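Local coordinates for natterin-like protein (Lethenteron camtschaticum, PDB 6IUL) that probably binds cell-surface carbohydrate through a jacalin-like lectin domain and acts as a cytotoxic pore-forming protein of the lamprey immune system, at residues A[68-73]-A[96-101]; A[31-36]-A[43-48]. All coordinates share one frame; numbering follows the deposited sequence.

Contact 1 of 2, residues A[68-73]-A[96-101]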
loop_
_atom_site.group_PDB
_atom_site.type_symbol
_atom_site.label_atom_id
_atom_site.label_comp_id
_atom_site.label_asym_id
_atom_site.label_seq_id
_atom_site.Cartn_x
_atom_site.Cartn_y
_atom_site.Cartn_z
ATOM N N GLU A 68 2.037 26.870 -12.882
ATOM C CA GLU A 68 1.383 25.559 -12.890
ATOM C C GLU A 68 1.631 24.839 -11.584
ATOM O O GLU A 68 2.771 24.733 -11.144
ATOM C CB GLU A 68 1.895 24.705 -14.041
ATOM C CG GLU A 68 1.100 23.404 -14.135
ATOM C CD GLU A 68 1.250 22.677 -15.467
ATOM O OE1 GLU A 68 0.391 21.833 -15.805
ATOM O OE2 GLU A 68 2.242 22.932 -16.147
ATOM N N PHE A 69 0.553 24.359 -10.973
ATOM C CA PHE A 69 0.621 23.651 -9.722
ATOM C C PHE A 69 1.123 22.231 -9.917
ATOM O O PHE A 69 0.715 21.559 -10.867
ATOM C CB PHE A 69 -0.771 23.605 -9.051
ATOM C CG PHE A 69 -1.153 24.921 -8.423
ATOM C CD1 PHE A 69 -1.676 25.929 -9.172
ATOM C CD2 PHE A 69 -0.952 25.141 -7.089
ATOM C CE1 PHE A 69 -2.010 27.167 -8.599
ATOM C CE2 PHE A 69 -1.287 26.352 -6.517
ATOM C CZ PHE A 69 -1.816 27.374 -7.285
ATOM N N GLU A 70 1.976 21.791 -9.002
ATOM C CA GLU A 70 2.387 20.378 -8.926
ATOM C C GLU A 70 1.241 19.582 -8.267
ATOM O O GLU A 70 0.417 20.136 -7.502
ATOM C CB GLU A 70 3.669 20.248 -8.065
ATOM C CG GLU A 70 4.886 21.046 -8.583
ATOM C CD GLU A 70 6.039 21.183 -7.573
ATOM O OE1 GLU A 70 6.126 20.385 -6.620
ATOM O OE2 GLU A 70 6.892 22.098 -7.697
ATOM N N SER A 71 1.178 18.294 -8.563
ATOM C CA SER A 71 0.317 17.357 -7.849
ATOM C C SER A 71 0.489 17.475 -6.324
ATOM O O SER A 71 1.615 17.436 -5.784
ATOM C CB SER A 71 0.619 15.920 -8.287
ATOM O OG SER A 71 0.188 15.768 -9.635
ATOM N N GLY A 72 -0.626 17.656 -5.628
ATOM C CA GLY A 72 -0.567 17.775 -4.181
ATOM C C GLY A 72 -0.207 19.153 -3.645
ATOM O O GLY A 72 -0.207 19.367 -2.442
ATOM N N GLU A 73 0.081 20.090 -4.533
ATOM C CA GLU A 73 0.445 21.467 -4.120
ATOM C C GLU A 73 -0.795 22.324 -3.996
ATOM O O GLU A 73 -1.581 22.398 -4.933
ATOM C CB GLU A 73 1.387 22.092 -5.140
ATOM C CG GLU A 73 1.977 23.415 -4.697
ATOM C CD GLU A 73 2.958 24.002 -5.704
ATOM O OE1 GLU A 73 2.853 23.640 -6.899
ATOM O OE2 GLU A 73 3.805 24.847 -5.283
ATOM N N THR A 96 2.401 29.047 -2.287
ATOM C CA THR A 96 1.889 27.687 -2.175
ATOM C C THR A 96 2.396 26.951 -0.960
ATOM O O THR A 96 3.270 27.446 -0.217
ATOM C CB THR A 96 2.221 26.839 -3.392
ATOM O OG1 THR A 96 3.606 26.490 -3.356
ATOM C CG2 THR A 96 1.905 27.643 -4.676
ATOM N N SER A 97 1.834 25.752 -0.769
ATOM C CA SER A 97 2.216 24.865 0.323
ATOM C C SER A 97 3.656 24.406 0.203
ATOM O O SER A 97 4.218 23.958 1.193
ATOM C CB SER A 97 1.275 23.635 0.360
ATOM O OG SER A 97 1.294 22.980 -0.875
ATOM N N ARG A 98 4.246 24.509 -1.001
ATOM C CA ARG A 98 5.661 24.195 -1.205
ATOM C C ARG A 98 6.491 25.458 -1.290
ATOM O O ARG A 98 7.535 25.468 -1.885
ATOM C CB ARG A 98 5.849 23.404 -2.473
ATOM C CG ARG A 98 4.849 22.291 -2.657
ATOM C CD ARG A 98 5.528 20.977 -2.779
ATOM N NE ARG A 98 4.526 19.912 -2.634
ATOM C CZ ARG A 98 4.075 19.127 -3.599
ATOM N NH1 ARG A 98 4.519 19.224 -4.837
ATOM N NH2 ARG A 98 3.210 18.199 -3.295
ATOM N N SER A 99 6.000 26.534 -0.698
ATOM C CA SER A 99 6.710 27.813 -0.666
ATOM C C SER A 99 7.038 28.437 -2.020
ATOM O O SER A 99 7.809 29.369 -2.070
ATOM C CB SER A 99 7.975 27.713 0.230
ATOM O OG SER A 99 7.604 27.185 1.499
ATOM N N ARG A 100 6.436 27.967 -3.107
ATOM C CA ARG A 100 6.593 28.664 -4.388
ATOM C C ARG A 100 5.647 29.865 -4.464
ATOM O O ARG A 100 4.514 29.839 -3.945
ATOM C CB ARG A 100 6.333 27.733 -5.535
ATOM C CG ARG A 100 7.287 26.541 -5.588
ATOM C CD ARG A 100 6.748 25.495 -6.523
ATOM N NE ARG A 100 6.711 25.980 -7.870
ATOM C CZ ARG A 100 5.852 25.602 -8.820
ATOM N NH1 ARG A 100 4.859 24.766 -8.578
ATOM N NH2 ARG A 100 5.976 26.128 -10.029
ATOM N N GLU A 101 6.105 30.908 -5.127
ATOM C CA GLU A 101 5.432 32.191 -5.111
ATOM C C GLU A 101 5.048 32.638 -6.525
ATOM O O GLU A 101 5.781 32.401 -7.489
ATOM C CB GLU A 101 6.313 33.236 -4.467
ATOM C CG GLU A 101 5.611 34.588 -4.291
ATOM C CD GLU A 101 6.495 35.720 -3.677
ATOM O OE1 GLU A 101 6.529 36.843 -4.276
ATOM O OE2 GLU A 101 7.103 35.517 -2.576
HETATM O O HOH W 1 4.917 26.978 -12.435
HETATM O O HOH W 2 5.444 23.872 -12.322
HETATM O O HOH W 3 1.858 20.375 -0.387
#

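Contact 2 of 2, residues A[31-36]-A[43-48]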
loop_
_atom_site.group_PDB
_atom_site.type_symbol
_atom_site.label_atom_id
_atom_site.label_comp_id
_atom_site.label_asym_id
_atom_site.label_seq_id
_atom_site.Cartn_x
_atom_site.Cartn_y
_atom_site.Cartn_z
ATOM N N GLN A 31 -5.400 24.045 -11.907
ATOM C CA GLN A 31 -4.145 23.424 -12.288
ATOM C C GLN A 31 -3.115 24.455 -12.727
ATOM O O GLN A 31 -1.924 24.336 -12.402
ATOM C CB GLN A 31 -4.338 22.398 -13.414
ATOM C CG GLN A 31 -3.006 21.752 -13.773
ATOM C CD GLN A 31 -3.068 20.465 -14.554
ATOM O OE1 GLN A 31 -4.136 19.909 -14.826
ATOM N NE2 GLN A 31 -1.888 20.030 -14.998
ATOM N N LYS A 32 -3.571 25.461 -13.464
ATOM C CA LYS A 32 -2.690 26.422 -14.035
ATOM C C LYS A 32 -3.373 27.788 -14.191
ATOM O O LYS A 32 -4.536 27.874 -14.527
ATOM C CB LYS A 32 -2.231 25.910 -15.396
ATOM C CG LYS A 32 -1.147 26.726 -16.097
ATOM C CD LYS A 32 -0.813 26.056 -17.453
ATOM C CE LYS A 32 0.256 26.792 -18.208
ATOM N NZ LYS A 32 0.722 25.980 -19.385
ATOM N N LEU A 33 -2.596 28.854 -14.019
ATOM C CA LEU A 33 -3.068 30.213 -14.180
ATOM C C LEU A 33 -2.057 31.017 -14.977
ATOM O O LEU A 33 -0.845 30.873 -14.804
ATOM C CB LEU A 33 -3.167 30.844 -12.818
ATOM C CG LEU A 33 -3.506 32.298 -12.712
ATOM C CD1 LEU A 33 -4.892 32.492 -13.267
ATOM C CD2 LEU A 33 -3.449 32.853 -11.277
ATOM N N SER A 34 -2.549 31.890 -15.841
ATOM C CA SER A 34 -1.722 32.827 -16.555
ATOM C C SER A 34 -2.363 34.223 -16.520
ATOM O O SER A 34 -3.553 34.363 -16.730
ATOM C CB SER A 34 -1.520 32.341 -17.993
ATOM O OG SER A 34 -0.765 33.278 -18.708
ATOM N N VAL A 35 -1.545 35.250 -16.269
ATOM C CA VAL A 35 -2.017 36.585 -16.012
ATOM C C VAL A 35 -1.279 37.603 -16.883
ATOM O O VAL A 35 -0.036 37.601 -16.997
ATOM C CB VAL A 35 -1.831 36.981 -14.532
ATOM C CG1 VAL A 35 -2.363 38.385 -14.256
ATOM C CG2 VAL A 35 -2.557 36.013 -13.609
ATOM N N SER A 36 -2.063 38.464 -17.510
ATOM C CA SER A 36 -1.562 39.592 -18.246
ATOM C C SER A 36 -1.818 40.861 -17.437
ATOM O O SER A 36 -2.895 41.037 -16.854
ATOM C CB SER A 36 -2.232 39.715 -19.633
ATOM O OG SER A 36 -1.808 38.657 -20.496
ATOM N N ARG A 43 -4.916 42.965 -16.909
ATOM C CA ARG A 43 -5.623 42.999 -18.172
ATOM C C ARG A 43 -6.456 41.756 -18.421
ATOM O O ARG A 43 -7.542 41.814 -19.014
ATOM C CB ARG A 43 -4.628 43.155 -19.321
ATOM C CG ARG A 43 -4.127 44.573 -19.549
ATOM C CD ARG A 43 -4.750 44.961 -20.919
ATOM N NE ARG A 43 -3.842 44.542 -21.966
ATOM C CZ ARG A 43 -3.997 44.743 -23.286
ATOM N NH1 ARG A 43 -5.083 45.262 -23.819
ATOM N NH2 ARG A 43 -3.004 44.436 -24.095
ATOM N N GLY A 44 -5.909 40.619 -18.014
ATOM C CA GLY A 44 -6.546 39.371 -18.364
ATOM C C GLY A 44 -6.006 38.187 -17.595
ATOM O O GLY A 44 -4.910 38.218 -17.050
ATOM N N VAL A 45 -6.794 37.125 -17.600
ATOM C CA VAL A 45 -6.435 35.897 -16.930
ATOM C C VAL A 45 -6.881 34.723 -17.794
ATOM O O VAL A 45 -7.967 34.742 -18.350
ATOM C CB VAL A 45 -7.156 35.884 -15.566
ATOM C CG1 VAL A 45 -7.318 34.516 -15.039
ATOM C CG2 VAL A 45 -6.399 36.706 -14.552
ATOM N N GLN A 46 -6.047 33.715 -17.904
ATOM C CA GLN A 46 -6.456 32.436 -18.436
ATOM C C GLN A 46 -6.266 31.334 -17.347
ATOM O O GLN A 46 -5.244 31.273 -16.666
ATOM C CB GLN A 46 -5.657 32.150 -19.678
ATOM C CG GLN A 46 -5.885 30.813 -20.358
ATOM C CD GLN A 46 -5.350 30.758 -21.778
ATOM O OE1 GLN A 46 -4.159 30.673 -22.029
ATOM N NE2 GLN A 46 -6.266 30.771 -22.703
ATOM N N VAL A 47 -7.249 30.469 -17.206
ATOM C CA VAL A 47 -7.304 29.512 -16.130
ATOM C C VAL A 47 -7.583 28.130 -16.698
ATOM O O VAL A 47 -8.488 27.944 -17.555
ATOM C CB VAL A 47 -8.475 29.867 -15.182
ATOM C CG1 VAL A 47 -8.595 28.863 -14.043
ATOM C CG2 VAL A 47 -8.354 31.290 -14.638
ATOM N N TRP A 48 -6.827 27.156 -16.190
ATOM C CA TRP A 48 -7.000 25.739 -16.551
ATOM C C TRP A 48 -7.392 24.917 -15.302
ATOM O O TRP A 48 -6.786 25.089 -14.216
ATOM C CB TRP A 48 -5.692 25.147 -17.049
ATOM C CG TRP A 48 -5.155 25.653 -18.351
ATOM C CD1 TRP A 48 -5.147 24.973 -19.535
ATOM C CD2 TRP A 48 -4.445 26.883 -18.586
ATOM N NE1 TRP A 48 -4.489 25.709 -20.493
ATOM C CE2 TRP A 48 -4.046 26.884 -19.943
ATOM C CE3 TRP A 48 -4.098 27.963 -17.784
ATOM C CZ2 TRP A 48 -3.334 27.967 -20.535
ATOM C CZ3 TRP A 48 -3.393 29.011 -18.325
ATOM C CH2 TRP A 48 -3.004 29.017 -19.707
#

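Contact 1 of 2, residues A[68-73]-A[96-101]
In Glu73, CG is anti to the backbone N (chi1 -171°), and the chain beyond it is extended, carrying the carboxylate to Thr96, whose OG1 sits between its own backbone N and carbonyl carbon (chi1 74°). The Thr96 hydroxyl donates to Glu73 OE2 over 2.5 Å, on the anti side of the carboxylate and somewhat out of its plane. The same OG1 accepts from the backbone N of Arg98, an ST turn, and from that of Arg100, so three bonds grip it. The other oxygen, Glu73 OE1, takes the backbone N of Glu70 nearly along its C-O axis at 2.9 Å and completes a salt bridge with Arg100 NH1 at 2.8 Å, whose hydrogen-bond geometry is weak. One carboxylate thus ties together a type II turn, Glu70 to Glu73, and a type I turn, Thr96 to Ser99.

Around it a network of two acids and two arginines closes. Glu70 OE1 receives Arg98 NH1 at 2.7 Å in the guanidinium plane, whereas Glu70 OE2 lies well out of the Arg100 plane and contributes charge alone. Arg98 also donates from NH2 to Ser71 O at 3.1 Å, on a lone pair, and lays one guanidinium face over Glu73 CB. The two guanidinium groups would probably favour ionised glutamates. Arg100 NH1 donates weakly to Glu68 O, 3.3 Å away in the guanidinium plane. Two waters, bound weakly by Arg100 NH2, reach Glu68 N and O.

Segment 68-73 leads from strand 65-68 of one four-stranded sheet to strand 75-82 of another, which also holds the strands that flank segment 96-101. The network therefore ties sheet to sheet, consistent with the jacalin-like beta-prism fold. On the buried side, Phe69 meets Thr96 CG2 and packs with Phe67 and Phe94.

Contact 2 of 2, residues A[31-36]-A[43-48]
Leu33 CD1 is the centre of the apolar side of this hairpin, touching Val45 CG1 at 3.6 Å and Val47 CG2 at 3.9 Å. Its side chain crosses that of Val45 obliquely, whereas Val35 and Val45 lie side by side, pointing the same way, with their CG2 methyls in contact. Leu33-Val47 and Val35-Val45 are the non-hydrogen-bonded pairs of the antiparallel ladder, and all four side chains fall on one face of the sheet.

On the other face Trp48 and Lys32 dominate. Trp48 CG is anti to the carbonyl carbon (chi1 -67°), and chi2 of -107° sets the turn of the ring. The indole lies between Lys32 and Gln46: Lys32 CD is over one face, 3.9 Å from the six-membered ring centroid in a CH-pi contact, and Gln46 CG is over the opposite face. The fully extended Lys32 chain runs beside the indole, and NZ stands 4.9 Å from the same centroid, over the face, a cation-pi contact; NZ also makes a long, weak ion pair with Glu66. At the ring edge Ser34 CB reaches Trp48 CZ3.

The backbone ladder is regular in its middle, where Ser34 and Gln46 exchange two hydrogen bonds, but each end carries a classic beta bulge. Gln31 and Lys32 both face Trp48, their amides converging on Trp48 O at 2.9 Å from Gln31 N and, weakly, 3.3 Å from Lys32 N. Arg43 and Gly44 both face Ser36, donating to Ser36 O from the same face of its carbonyl plane. The guanidinium of Arg43 forms a salt bridge with Asp61.

Strands 30-37 and 42-49 are the inner pair of a four-stranded antiparallel sheet, flanked by 65-68 and 54-58. Its apolar face packs on strands 101-105 and 135-155 inside the jacalin-like domain, whose family adopts a beta-prism fold.

Along the chain, both strands of contact 2 precede contact 1, and both contacts lie within the jacalin-like lectin range, their centres about 16 Å apart. Contact 2 is the inner hairpin of one four-stranded sheet. Contact 1 ties the loop leaving that sheet's outer strand 65-68 to the turn between strands 89-96 and 101-105 of a second sheet. The two touch directly where Gln31 meets Glu68 and Phe69, through probable hydrogen bonds from Phe69 N to Gln31 O and from Gln31 NE2 to Glu68 OE1. Here an apolar-faced hairpin and a charged loop junction join two sheets of the same domain, in a protein that also carries an aerolysin-type region.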